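Local atomic coordinates of iron aquisition yersiniabactin synthesis enzyme, YbtT (Escherichia coli, PDB entry 6BA9), a protein that hydrolyses thioesters as a low-specificity type II thioesterase that maintains production of the metallophore yersiniabactin in pathogenic enterobacteria. Residues 68-73 with 97-102; 85-90 with 112-117; 89-94 with 170-175; 120-125 with 206-211; 183-188 with 212-217. The protein carries 1 engineered substitution. All coordinates share one frame; numbering follows the deposited sequence.

Contact 1: 68-73 with 97-102; sequences ALLANE and FETCRL
L70 and A71 of helix 63-77 meet T99 of helix 91-105 in the buried half of this contact. The short helical segments approach to 8.6 Å between axes and cross at -48°, with the CA atoms of A71 and T99 only 5.2 Å apart. Small side chains permit that closeness. T99 faces helix 63-77 with both branches: its methyl CG2 lies against the backbone of A71, 3.9 Å from A71 N, while its OG1 touches the leucine branch L70 CD2 at 3.6 Å. The L70 and T99 side chains cross at about a right angle; CG of L70 stands anti to its backbone N (chi1 -179°), which sets it 3.9 Å from T99 CG2. The touch of OG1 on a hydrocarbon leaves no polar debt, because the hydroxyl is hydrogen-bonded to the carbonyl of V95, one turn earlier in its own helix.

Towards the C-terminal end of segment 97-102 the packing becomes more exposed. L102 sends its CD1 methyl between A68 and A71, 3.7 Å from A68 CA and 3.8 Å from A71 CB, but both A68 and L102 are partly open to solvent. No hydrogen bond links the two segments; they meet by van der Waals packing, T99 OG1 being the polar atom among the touching side chains. L86 of strand 84-89 touches T99 from the sheet side. Two helices laid side by side on one face of a largely parallel sheet, the second following directly on strand 84-89, are characteristic of the alpha/beta-hydrolase fold.

Contact 2: 85-90 with 112-117; sequences LLAGHA and GLIISG. Engineered in segment 85-90: A90 (natural residue Ser).
Strands 84-89 and 112-116 run parallel, paired from L85 with G112 to H89 with S116. Backbone hydrogen bonds form the main link: L86 is the two-way partner, its N reaching G112 O at 3.0 Å and its O receiving I114 N at 2.8 Å, and G88 repeats this with I114 O and S116 N. A90 N extends the ladder beyond the strand, 2.9 Å from S116 O. CA-H...O contacts fill in between, such as H89 CA to S116 O at 3.2 Å.

One polar side-chain pair joins them. H89 ND1 and S116 OG share a hydrogen bond of 2.8 Å at the edge of the imidazole, while G117 O lies over one ring face. NE2 of H89 is bound to the carbonyl of H226, and S116 OG also meets the hydroxyl of Y228.

Apolar contacts divide between the faces: A87 CB meets I114 CB at 3.9 Å on one, L86 CB meets L113 CD1 at 4.1 Å on the other. L85 CD2 lies 3.6 Å from G112 CA.

The engineered A90 (naturally Ser) has a strained backbone, phi 58° and psi -124°, as in the nucleophile elbow of alpha/beta hydrolases. Helix 91-105 starts right after it, covers L86, L113 and I115, and completes a beta-alpha-beta crossover; strands 16-20 and 190-195 flank the pair.

Contact 3: 89-94 with 170-175; sequences HAMGAQ and YATESY. Engineered in segment 89-94: A90 (natural residue Ser).
Q94 and T172 join the first turn of helix 91-105, which follows the nucleophile elbow of this alpha/beta-hydrolase fold, to the C-terminal end of helix 155-174. The threonine hydroxyl is the donor: T172 OG1 donates a hydrogen bond to Q94 OE1 over 2.6 Å, meeting the amide oxygen from 35° out of the carbonyl plane. OG1 stands anti to the backbone N of T172 (chi1 -166°), where it meets the glutamine amide. The other end of the amide is held less firmly, Q94 NE2 making a weak bond of 3.4 Å to T172 O. The buried amide of Q94 thus has T172 as a partner at both ends.

Y175 satisfies its own hydroxyl on E98, further along helix 91-105, while its ring turns a face to the glutamine. Q94 CB sits over that face, 4.3 Å from the centroid, in a CH-pi contact. The Q94 and Y175 side chains run antiparallel, their amide and ring planes 51° apart.

M91 crosses T172 at a slant, its CB 3.6 Å from T172 OG1, and its extended chain carries CE to within 4.4 Å of A171 CB.

Contact 4: 120-125 with 206-211; sequences APHLHS and VDAWRQ
A120 to L123 form a type I beta turn, closed by L123 N on A120 O at 3.0 Å, and this turn rests on the 3-10 segment 208-211. The backbones come nearest where the CA atoms of A120 and W209 lie 4.7 Å apart, yet no hydrogen bond passes between the segments.

One face of the W209 indole carries the contact. A120 CA sits over the five-membered ring, 3.6 Å from its centroid, and P121 CD over the six-membered ring at 3.4 Å; both are CH-pi contacts close to the ring normals. P121 CG leans out to the rim at W209 CH2. The indole N-H is taken up by the carbonyl of C118. In alpha/beta-hydrolase terms, the contact ties the chain leaving strand 112-116 to the connection between strands 190-195 and 216-222, and F97 of helix 91-105 meets the same indole edge-to-face.

A208 CB packs against the turn, 3.7 Å from A120 CB and 3.6 Å from L123 CD1. H122 has its CG in the crowded position between backbone N and carbonyl carbon (chi1 63°); the ring, turned by chi2 -74°, has CE1 3.4 Å from A208 O, which lies at its edge. H122 ND1 is hydrogen-bonded to W212 NE1, and Q211 CG packs by CE1 on the more exposed side.

Contact 5: 183-188 with 212-217; sequences CPPLRT and WLSHVT
C183 SG lies at the edge of the W212 indole, 5.2 Å from the centroid of its six-membered ring and 80° off the normal, a sulfur-aromatic contact just ahead of the parallel strands 190-195 and 216-222 of the alpha/beta-hydrolase sheet. Water 1 also lies in the plane at the indole edge, the indole NE1 is hydrogen-bonded to H122, and the ring of Y177 meets the indole at about 45°. The H215 imidazole has S214 CB over one face and R187 O at its edge. One face of the R187 guanidinium carries P185 O.

The backbones between these groups join in a single beta bridge, L186 with L213. L186 N donates to W212 O at 3.0 Å, and S214 N to L186 O at 2.9 Å. H215 ND1 then reaches R187 O at 3.1 Å, nearly in its own ring plane, which fixes the ring's rotation.

Apolar packing is modest: L186 CB touches L213 CD2 at 4.0 Å. P185 CG makes a close van der Waals contact with S214 OG at 3.3 Å. L186 also covers F97 of helix 91-105, whereas T188 OG1 is hydrogen-bonded to E104 of that helix. Water 1 lies between P184 O and W212 O; water 2, close to L186 O and T188 O, accepts from H215 N at 2.9 Å.

Overall arrangement
From the N terminus, contact 1 closes the first loop, bringing helix 91-105 back against helix 63-77 on one face of the sheet. Contact 2 opens inside that loop and closes beyond it, so the two cross; its crossover contains helix 91-105. Contact 3 begins at the end of strand 84-89, sharing H89 and A90 with contact 2, and brings in the distant helix 155-174. Contact 4 opens within the span of contact 3 and closes after it, and contact 5 crosses contact 4 in turn. Contacts 1 and 2 both precede 4 and 5, yet F97 of helix 91-105 touches W209, P121, L186 and W212, tying contact 1 to contacts 4 and 5.

Contact 1: 68-73 with 97-102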
# COMPACT_ATOMS: atom_id res chain seq x y z
N ALA A 68 -0.49 7.40 -11.13
CA ALA A 68 -0.15 7.62 -12.53
C ALA A 68 1.31 7.31 -12.80
O ALA A 68 1.65 6.68 -13.80
CB ALA A 68 -0.47 9.06 -12.92
N LEU A 69 2.20 7.76 -11.93
CA LEU A 69 3.62 7.44 -12.09
C LEU A 69 3.84 5.93 -12.06
O LEU A 69 4.57 5.38 -12.88
CB LEU A 69 4.44 8.13 -11.00
CG LEU A 69 4.57 9.64 -11.06
CD1 LEU A 69 5.28 10.11 -9.80
CD2 LEU A 69 5.36 10.09 -12.30
N LEU A 70 3.22 5.25 -11.11
CA LEU A 70 3.42 3.82 -10.97
C LEU A 70 2.83 3.06 -12.15
O LEU A 70 3.46 2.15 -12.67
CB LEU A 70 2.87 3.33 -9.63
CG LEU A 70 3.04 1.83 -9.37
CD1 LEU A 70 4.52 1.41 -9.35
CD2 LEU A 70 2.36 1.44 -8.05
N ALA A 71 1.62 3.42 -12.58
CA ALA A 71 1.01 2.69 -13.69
C ALA A 71 1.84 2.85 -14.95
O ALA A 71 2.04 1.88 -15.71
CB ALA A 71 -0.41 3.20 -13.92
N ASN A 72 2.35 4.05 -15.20
CA ASN A 72 3.20 4.25 -16.38
C ASN A 72 4.45 3.42 -16.29
O ASN A 72 4.85 2.77 -17.26
CB ASN A 72 3.55 5.72 -16.56
CG ASN A 72 2.35 6.58 -16.91
OD1 ASN A 72 1.25 6.07 -17.09
ND2 ASN A 72 2.55 7.87 -16.95
N GLU A 73 5.08 3.38 -15.11
CA GLU A 73 6.29 2.58 -14.95
C GLU A 73 6.01 1.11 -15.18
O GLU A 73 6.79 0.42 -15.86
CB GLU A 73 6.87 2.81 -13.55
CG GLU A 73 8.08 1.93 -13.25
CD GLU A 73 8.77 2.32 -11.97
OE1 GLU A 73 8.88 3.54 -11.70
OE2 GLU A 73 9.17 1.41 -11.22
N PHE A 97 -4.94 0.55 -5.60
CA PHE A 97 -6.25 0.60 -6.23
C PHE A 97 -6.26 1.53 -7.44
O PHE A 97 -6.71 1.14 -8.54
CB PHE A 97 -7.28 1.06 -5.19
CG PHE A 97 -8.64 1.34 -5.75
CD1 PHE A 97 -9.41 0.33 -6.29
CD2 PHE A 97 -9.16 2.61 -5.72
CE1 PHE A 97 -10.69 0.60 -6.78
CE2 PHE A 97 -10.43 2.88 -6.20
CZ PHE A 97 -11.18 1.88 -6.73
N GLU A 98 -5.77 2.76 -7.28
CA GLU A 98 -5.79 3.72 -8.38
C GLU A 98 -4.86 3.30 -9.51
O GLU A 98 -5.16 3.53 -10.69
CB GLU A 98 -5.49 5.13 -7.87
CG GLU A 98 -6.57 5.74 -6.97
CD GLU A 98 -7.84 6.10 -7.70
OE1 GLU A 98 -7.82 6.20 -8.95
OE2 GLU A 98 -8.86 6.27 -7.01
N THR A 99 -3.74 2.65 -9.18
CA THR A 99 -2.86 2.09 -10.20
C THR A 99 -3.57 0.98 -10.97
O THR A 99 -3.50 0.92 -12.21
CB THR A 99 -1.59 1.56 -9.54
OG1 THR A 99 -0.91 2.63 -8.87
CG2 THR A 99 -0.62 0.97 -10.58
N CYS A 100 -4.25 0.10 -10.25
CA CYS A 100 -4.98 -0.99 -10.87
C CYS A 100 -6.06 -0.45 -11.78
O CYS A 100 -6.28 -0.99 -12.88
CB CYS A 100 -5.57 -1.89 -9.79
SG CYS A 100 -6.15 -3.50 -10.40
N ARG A 101 -6.73 0.63 -11.37
CA ARG A 101 -7.75 1.28 -12.20
C ARG A 101 -7.16 1.69 -13.54
O ARG A 101 -7.72 1.39 -14.60
CB ARG A 101 -8.31 2.48 -11.45
CG ARG A 101 -9.38 3.30 -12.15
CD ARG A 101 -10.26 4.09 -11.13
NE ARG A 101 -10.78 5.31 -11.75
CZ ARG A 101 -10.68 6.54 -11.24
NH1 ARG A 101 -10.09 6.76 -10.07
NH2 ARG A 101 -11.18 7.56 -11.92
N LEU A 102 -6.00 2.34 -13.52
CA LEU A 102 -5.38 2.79 -14.77
C LEU A 102 -4.97 1.60 -15.64
O LEU A 102 -5.19 1.61 -16.86
CB LEU A 102 -4.17 3.67 -14.47
CG LEU A 102 -4.47 5.00 -13.78
CD1 LEU A 102 -3.22 5.70 -13.35
CD2 LEU A 102 -5.31 5.94 -14.69

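Contact 2: 85-90 with 112-117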
# COMPACT_ATOMS: atom_id res chain seq x y z
N LEU A 85 0.55 -8.85 -9.77
CA LEU A 85 -0.27 -8.65 -8.58
C LEU A 85 0.10 -7.32 -7.94
O LEU A 85 1.29 -7.05 -7.70
CB LEU A 85 -0.03 -9.79 -7.58
CG LEU A 85 -0.32 -11.21 -8.09
CD1 LEU A 85 0.15 -12.24 -7.07
CD2 LEU A 85 -1.80 -11.37 -8.34
N LEU A 86 -0.89 -6.47 -7.70
CA LEU A 86 -0.67 -5.19 -7.04
C LEU A 86 -1.20 -5.27 -5.62
O LEU A 86 -2.33 -5.72 -5.42
CB LEU A 86 -1.43 -4.07 -7.75
CG LEU A 86 -0.82 -3.58 -9.04
CD1 LEU A 86 -1.84 -2.73 -9.80
CD2 LEU A 86 0.42 -2.76 -8.73
N ALA A 87 -0.40 -4.87 -4.65
CA ALA A 87 -0.79 -4.89 -3.24
C ALA A 87 -0.45 -3.56 -2.59
O ALA A 87 0.48 -2.87 -3.00
CB ALA A 87 -0.07 -5.99 -2.49
N GLY A 88 -1.19 -3.20 -1.55
CA GLY A 88 -0.85 -2.03 -0.76
C GLY A 88 -1.48 -2.10 0.60
O GLY A 88 -2.55 -2.70 0.78
N HIS A 89 -0.82 -1.48 1.59
CA HIS A 89 -1.30 -1.41 2.96
C HIS A 89 -1.52 0.05 3.34
O HIS A 89 -0.64 0.89 3.12
CB HIS A 89 -0.28 -2.04 3.91
CG HIS A 89 -0.77 -2.19 5.32
ND1 HIS A 89 -1.77 -3.07 5.68
CD2 HIS A 89 -0.40 -1.55 6.46
CE1 HIS A 89 -1.96 -2.99 6.98
NE2 HIS A 89 -1.15 -2.07 7.48
N ALA A 90 -2.68 0.33 3.91
CA ALA A 90 -3.04 1.68 4.38
C ALA A 90 -2.96 2.64 3.19
O ALA A 90 -3.60 2.36 2.17
CB ALA A 90 -2.25 2.04 5.64
N GLY A 112 -4.36 -9.55 -10.08
CA GLY A 112 -4.90 -9.50 -8.74
C GLY A 112 -4.58 -8.18 -8.08
O GLY A 112 -3.55 -7.56 -8.41
N LEU A 113 -5.45 -7.77 -7.16
CA LEU A 113 -5.32 -6.56 -6.35
C LEU A 113 -5.54 -6.95 -4.89
O LEU A 113 -6.56 -7.58 -4.56
CB LEU A 113 -6.36 -5.52 -6.75
CG LEU A 113 -6.41 -4.27 -5.89
CD1 LEU A 113 -5.07 -3.49 -5.93
CD2 LEU A 113 -7.60 -3.41 -6.31
N ILE A 114 -4.59 -6.59 -4.03
CA ILE A 114 -4.65 -6.87 -2.59
C ILE A 114 -4.73 -5.53 -1.85
O ILE A 114 -3.77 -4.73 -1.88
CB ILE A 114 -3.48 -7.74 -2.11
CG1 ILE A 114 -3.43 -9.08 -2.88
CG2 ILE A 114 -3.60 -8.00 -0.61
CD1 ILE A 114 -2.41 -9.12 -3.98
N ILE A 115 -5.87 -5.28 -1.21
CA ILE A 115 -6.15 -4.08 -0.44
C ILE A 115 -6.06 -4.48 1.03
O ILE A 115 -6.84 -5.32 1.49
CB ILE A 115 -7.56 -3.57 -0.78
CG1 ILE A 115 -7.64 -3.14 -2.23
CG2 ILE A 115 -8.03 -2.47 0.18
CD1 ILE A 115 -6.82 -1.98 -2.58
N SER A 116 -5.11 -3.92 1.76
CA SER A 116 -4.86 -4.29 3.15
C SER A 116 -4.96 -3.08 4.07
O SER A 116 -4.37 -2.02 3.80
CB SER A 116 -3.46 -4.90 3.19
OG SER A 116 -3.05 -5.26 4.49
N GLY A 117 -5.68 -3.24 5.19
CA GLY A 117 -5.62 -2.27 6.26
C GLY A 117 -5.90 -0.84 5.87
O GLY A 117 -5.16 0.07 6.30

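Contact 3: 89-94 with 170-175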
# COMPACT_ATOMS: atom_id res chain seq x y z
N HIS A 89 -0.82 -1.48 1.59
CA HIS A 89 -1.30 -1.41 2.96
C HIS A 89 -1.52 0.05 3.34
O HIS A 89 -0.64 0.89 3.12
CB HIS A 89 -0.28 -2.04 3.91
CG HIS A 89 -0.77 -2.19 5.32
ND1 HIS A 89 -1.77 -3.07 5.68
CD2 HIS A 89 -0.40 -1.55 6.46
CE1 HIS A 89 -1.96 -2.99 6.98
NE2 HIS A 89 -1.15 -2.07 7.48
N ALA A 90 -2.68 0.33 3.91
CA ALA A 90 -3.04 1.68 4.38
C ALA A 90 -2.96 2.64 3.19
O ALA A 90 -3.60 2.36 2.17
CB ALA A 90 -2.25 2.04 5.64
N MET A 91 -2.18 3.71 3.25
CA MET A 91 -2.07 4.61 2.10
C MET A 91 -1.74 3.83 0.84
O MET A 91 -2.19 4.17 -0.27
CB MET A 91 -0.94 5.62 2.34
CG MET A 91 -0.48 6.39 1.14
SD MET A 91 0.86 7.50 1.61
CE MET A 91 1.24 8.22 0.03
N GLY A 92 -0.88 2.81 0.96
CA GLY A 92 -0.47 2.06 -0.21
C GLY A 92 -1.62 1.34 -0.88
O GLY A 92 -1.58 1.12 -2.09
N ALA A 93 -2.66 0.97 -0.13
CA ALA A 93 -3.82 0.35 -0.76
C ALA A 93 -4.53 1.33 -1.69
O ALA A 93 -5.05 0.93 -2.74
CB ALA A 93 -4.80 -0.15 0.31
N GLN A 94 -4.57 2.61 -1.33
CA GLN A 94 -5.19 3.61 -2.18
C GLN A 94 -4.43 3.76 -3.48
O GLN A 94 -5.01 3.82 -4.56
CB GLN A 94 -5.27 4.95 -1.45
CG GLN A 94 -6.01 4.94 -0.12
CD GLN A 94 -5.74 6.15 0.72
OE1 GLN A 94 -4.67 6.75 0.63
NE2 GLN A 94 -6.69 6.51 1.56
N TYR A 170 -1.03 14.06 4.09
CA TYR A 170 -1.94 14.92 3.34
C TYR A 170 -2.50 14.19 2.12
O TYR A 170 -3.71 14.23 1.87
CB TYR A 170 -1.27 16.24 2.94
CG TYR A 170 -2.25 17.10 2.14
CD1 TYR A 170 -2.35 16.98 0.75
CD2 TYR A 170 -3.12 17.95 2.78
CE1 TYR A 170 -3.27 17.71 0.05
CE2 TYR A 170 -4.04 18.70 2.07
CZ TYR A 170 -4.12 18.56 0.72
OH TYR A 170 -5.04 19.29 -0.00
N ALA A 171 -1.65 13.47 1.39
CA ALA A 171 -2.13 12.72 0.24
C ALA A 171 -3.20 11.73 0.65
O ALA A 171 -4.24 11.61 0.01
CB ALA A 171 -0.97 11.98 -0.42
N THR A 172 -2.92 10.95 1.70
CA THR A 172 -3.81 9.86 2.02
C THR A 172 -5.11 10.36 2.64
O THR A 172 -6.15 9.72 2.46
CB THR A 172 -3.09 8.82 2.91
OG1 THR A 172 -3.85 7.61 2.96
CG2 THR A 172 -2.92 9.29 4.33
N GLU A 173 -5.08 11.48 3.38
CA GLU A 173 -6.30 12.00 4.01
C GLU A 173 -7.16 12.80 3.04
O GLU A 173 -8.40 12.81 3.18
CB GLU A 173 -5.91 12.81 5.26
CG GLU A 173 -5.34 11.92 6.34
CD GLU A 173 -4.87 12.66 7.57
OE1 GLU A 173 -4.95 13.91 7.62
OE2 GLU A 173 -4.39 11.97 8.48
N SER A 174 -6.56 13.46 2.06
CA SER A 174 -7.32 14.25 1.11
C SER A 174 -7.93 13.39 0.02
O SER A 174 -8.76 13.90 -0.75
CB SER A 174 -6.44 15.35 0.50
OG SER A 174 -5.41 14.81 -0.30
N TYR A 175 -7.56 12.12 -0.05
CA TYR A 175 -8.09 11.17 -1.02
C TYR A 175 -9.47 10.70 -0.56
O TYR A 175 -9.60 10.06 0.49
CB TYR A 175 -7.13 9.98 -1.14
CG TYR A 175 -7.62 8.87 -2.03
CD1 TYR A 175 -8.18 7.72 -1.49
CD2 TYR A 175 -7.55 8.96 -3.41
CE1 TYR A 175 -8.62 6.70 -2.29
CE2 TYR A 175 -7.98 7.94 -4.21
CZ TYR A 175 -8.53 6.81 -3.65
OH TYR A 175 -8.98 5.75 -4.40

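Contact 4: 120-125 with 206-211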
# COMPACT_ATOMS: atom_id res chain seq x y z
N ALA A 120 -12.23 2.36 2.83
CA ALA A 120 -12.63 2.47 1.43
C ALA A 120 -12.63 3.93 0.96
O ALA A 120 -12.69 4.86 1.79
CB ALA A 120 -14.01 1.89 1.27
N PRO A 121 -12.57 4.17 -0.36
CA PRO A 121 -12.39 5.55 -0.86
C PRO A 121 -13.56 6.50 -0.65
O PRO A 121 -13.35 7.71 -0.78
CB PRO A 121 -12.08 5.36 -2.35
CG PRO A 121 -11.54 3.96 -2.45
CD PRO A 121 -12.32 3.19 -1.43
N HIS A 122 -14.76 6.01 -0.31
CA HIS A 122 -15.85 6.92 0.04
C HIS A 122 -15.91 7.22 1.53
O HIS A 122 -16.83 7.92 1.98
CB HIS A 122 -17.20 6.36 -0.44
CG HIS A 122 -17.57 5.07 0.20
ND1 HIS A 122 -16.97 3.88 -0.12
CD2 HIS A 122 -18.51 4.77 1.14
CE1 HIS A 122 -17.51 2.90 0.59
NE2 HIS A 122 -18.44 3.43 1.37
N LEU A 123 -14.95 6.71 2.30
CA LEU A 123 -14.87 6.93 3.73
C LEU A 123 -13.64 7.76 4.08
O LEU A 123 -12.80 8.06 3.22
CB LEU A 123 -14.84 5.59 4.46
CG LEU A 123 -15.99 4.61 4.18
CD1 LEU A 123 -15.78 3.32 4.90
CD2 LEU A 123 -17.33 5.23 4.57
N HIS A 124 -13.55 8.14 5.35
CA HIS A 124 -12.36 8.76 5.91
C HIS A 124 -11.81 7.87 7.02
O HIS A 124 -12.56 7.16 7.70
CB HIS A 124 -12.67 10.14 6.50
CG HIS A 124 -13.29 11.10 5.53
ND1 HIS A 124 -12.54 11.94 4.73
CD2 HIS A 124 -14.59 11.37 5.26
CE1 HIS A 124 -13.36 12.67 3.99
NE2 HIS A 124 -14.60 12.36 4.29
N SER A 125 -10.50 7.94 7.22
CA SER A 125 -9.87 7.28 8.36
C SER A 125 -10.43 7.83 9.66
O SER A 125 -10.73 9.03 9.78
CB SER A 125 -8.36 7.51 8.31
OG SER A 125 -7.75 6.93 9.44
N VAL A 206 -12.72 -1.65 6.15
CA VAL A 206 -12.15 -2.39 5.03
C VAL A 206 -13.24 -3.05 4.20
O VAL A 206 -13.19 -3.04 2.96
CB VAL A 206 -11.12 -3.41 5.54
CG1 VAL A 206 -10.54 -4.20 4.40
CG2 VAL A 206 -10.00 -2.72 6.32
N ASP A 207 -14.28 -3.60 4.86
CA ASP A 207 -15.36 -4.27 4.15
C ASP A 207 -16.05 -3.35 3.15
O ASP A 207 -16.57 -3.82 2.13
CB ASP A 207 -16.38 -4.77 5.18
CG ASP A 207 -17.47 -5.60 4.56
OD1 ASP A 207 -17.18 -6.65 3.97
OD2 ASP A 207 -18.64 -5.17 4.67
N ALA A 208 -16.09 -2.05 3.44
CA ALA A 208 -16.71 -1.07 2.56
C ALA A 208 -16.06 -0.99 1.19
O ALA A 208 -16.64 -0.41 0.26
CB ALA A 208 -16.70 0.28 3.25
N TRP A 209 -14.87 -1.57 1.03
CA TRP A 209 -14.28 -1.63 -0.31
C TRP A 209 -15.12 -2.44 -1.29
O TRP A 209 -14.94 -2.31 -2.50
CB TRP A 209 -12.89 -2.22 -0.24
CG TRP A 209 -11.77 -1.25 0.10
CD1 TRP A 209 -11.23 -1.02 1.33
CD2 TRP A 209 -11.05 -0.42 -0.81
NE1 TRP A 209 -10.23 -0.09 1.25
CE2 TRP A 209 -10.09 0.29 -0.06
CE3 TRP A 209 -11.13 -0.20 -2.18
CZ2 TRP A 209 -9.22 1.21 -0.64
CZ3 TRP A 209 -10.26 0.71 -2.75
CH2 TRP A 209 -9.32 1.39 -1.99
N ARG A 210 -16.03 -3.28 -0.79
CA ARG A 210 -16.86 -4.05 -1.70
C ARG A 210 -17.74 -3.16 -2.57
O ARG A 210 -18.23 -3.63 -3.60
CB ARG A 210 -17.69 -5.09 -0.93
CG ARG A 210 -16.83 -6.18 -0.27
CD ARG A 210 -17.67 -7.28 0.40
NE ARG A 210 -18.47 -6.73 1.48
CZ ARG A 210 -19.76 -6.42 1.41
NH1 ARG A 210 -20.43 -6.64 0.29
NH2 ARG A 210 -20.36 -5.88 2.46
N GLN A 211 -17.92 -1.89 -2.21
CA GLN A 211 -18.66 -0.96 -3.05
C GLN A 211 -17.93 -0.67 -4.35
O GLN A 211 -18.56 -0.24 -5.33
CB GLN A 211 -18.89 0.36 -2.32
CG GLN A 211 -19.71 0.29 -1.04
CD GLN A 211 -21.17 0.13 -1.31
OE1 GLN A 211 -21.65 0.50 -2.38
NE2 GLN A 211 -21.90 -0.40 -0.35

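Contact 5: 183-188 with 212-217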
# COMPACT_ATOMS: atom_id res chain seq x y z
N CYS A 183 -17.08 6.28 -10.36
CA CYS A 183 -16.51 5.58 -11.50
C CYS A 183 -16.96 4.13 -11.49
O CYS A 183 -17.51 3.65 -10.49
CB CYS A 183 -14.99 5.62 -11.49
SG CYS A 183 -14.32 4.75 -10.07
N PRO A 184 -16.70 3.40 -12.58
CA PRO A 184 -17.08 2.00 -12.62
C PRO A 184 -16.31 1.19 -11.60
O PRO A 184 -15.16 1.52 -11.26
CB PRO A 184 -16.71 1.57 -14.05
CG PRO A 184 -16.72 2.85 -14.83
CD PRO A 184 -16.21 3.87 -13.89
N PRO A 185 -16.88 0.10 -11.10
CA PRO A 185 -16.13 -0.78 -10.22
C PRO A 185 -15.01 -1.46 -10.98
O PRO A 185 -15.05 -1.62 -12.20
CB PRO A 185 -17.18 -1.80 -9.76
CG PRO A 185 -18.15 -1.85 -10.89
CD PRO A 185 -18.21 -0.45 -11.44
N LEU A 186 -13.98 -1.84 -10.25
CA LEU A 186 -12.87 -2.55 -10.85
C LEU A 186 -13.21 -4.02 -10.98
O LEU A 186 -13.84 -4.60 -10.10
CB LEU A 186 -11.63 -2.39 -9.98
CG LEU A 186 -11.01 -1.00 -9.92
CD1 LEU A 186 -9.59 -1.10 -9.34
CD2 LEU A 186 -10.95 -0.36 -11.30
N ARG A 187 -12.80 -4.61 -12.10
CA ARG A 187 -13.05 -6.02 -12.36
C ARG A 187 -11.87 -6.92 -12.04
O ARG A 187 -12.04 -8.15 -12.01
CB ARG A 187 -13.49 -6.21 -13.81
CG ARG A 187 -14.91 -5.74 -14.03
CD ARG A 187 -14.97 -4.32 -14.55
NE ARG A 187 -16.35 -3.80 -14.58
CZ ARG A 187 -16.73 -2.76 -15.32
NH1 ARG A 187 -15.86 -2.15 -16.11
NH2 ARG A 187 -17.99 -2.35 -15.28
N THR A 188 -10.70 -6.36 -11.79
CA THR A 188 -9.57 -7.19 -11.39
C THR A 188 -9.92 -7.96 -10.12
O THR A 188 -10.41 -7.36 -9.15
CB THR A 188 -8.36 -6.29 -11.13
OG1 THR A 188 -7.92 -5.66 -12.35
CG2 THR A 188 -7.18 -7.08 -10.54
N TRP A 212 -16.62 -0.92 -4.40
CA TRP A 212 -15.74 -0.48 -5.48
C TRP A 212 -15.21 -1.62 -6.34
O TRP A 212 -14.50 -1.37 -7.33
CB TRP A 212 -14.55 0.28 -4.87
CG TRP A 212 -14.93 1.52 -4.17
CD1 TRP A 212 -15.37 1.65 -2.89
CD2 TRP A 212 -14.92 2.84 -4.73
NE1 TRP A 212 -15.62 2.98 -2.61
CE2 TRP A 212 -15.36 3.72 -3.73
CE3 TRP A 212 -14.58 3.36 -5.98
CZ2 TRP A 212 -15.46 5.09 -3.93
CZ3 TRP A 212 -14.68 4.71 -6.18
CH2 TRP A 212 -15.12 5.56 -5.16
N LEU A 213 -15.51 -2.87 -6.00
CA LEU A 213 -14.82 -4.04 -6.53
C LEU A 213 -15.84 -5.10 -6.92
O LEU A 213 -16.58 -5.59 -6.06
CB LEU A 213 -13.85 -4.58 -5.46
CG LEU A 213 -12.79 -3.61 -4.95
CD1 LEU A 213 -12.06 -4.20 -3.73
CD2 LEU A 213 -11.80 -3.28 -6.06
N SER A 214 -15.87 -5.45 -8.20
CA SER A 214 -16.86 -6.43 -8.69
C SER A 214 -16.54 -7.87 -8.33
O SER A 214 -17.46 -8.71 -8.27
CB SER A 214 -16.97 -6.31 -10.21
OG SER A 214 -17.46 -5.02 -10.52
N HIS A 215 -15.28 -8.22 -8.11
CA HIS A 215 -14.84 -9.60 -7.92
C HIS A 215 -13.91 -9.59 -6.72
O HIS A 215 -12.70 -9.36 -6.86
CB HIS A 215 -14.17 -10.15 -9.16
CG HIS A 215 -15.07 -10.15 -10.36
ND1 HIS A 215 -14.83 -9.38 -11.47
CD2 HIS A 215 -16.24 -10.79 -10.58
CE1 HIS A 215 -15.82 -9.55 -12.34
NE2 HIS A 215 -16.68 -10.40 -11.82
N VAL A 216 -14.46 -9.81 -5.53
CA VAL A 216 -13.74 -9.52 -4.30
C VAL A 216 -14.00 -10.60 -3.26
O VAL A 216 -15.12 -11.10 -3.14
CB VAL A 216 -14.10 -8.11 -3.79
CG1 VAL A 216 -15.57 -8.00 -3.49
CG2 VAL A 216 -13.26 -7.75 -2.57
N THR A 217 -12.96 -10.95 -2.53
CA THR A 217 -13.01 -11.89 -1.43
C THR A 217 -12.52 -11.17 -0.18
O THR A 217 -11.52 -10.44 -0.24
CB THR A 217 -12.08 -13.07 -1.69
OG1 THR A 217 -12.46 -13.74 -2.90
CG2 THR A 217 -12.11 -14.06 -0.51
O HOH W 1 -14.06 1.18 -8.49
O HOH W 2 -12.93 -6.58 -8.27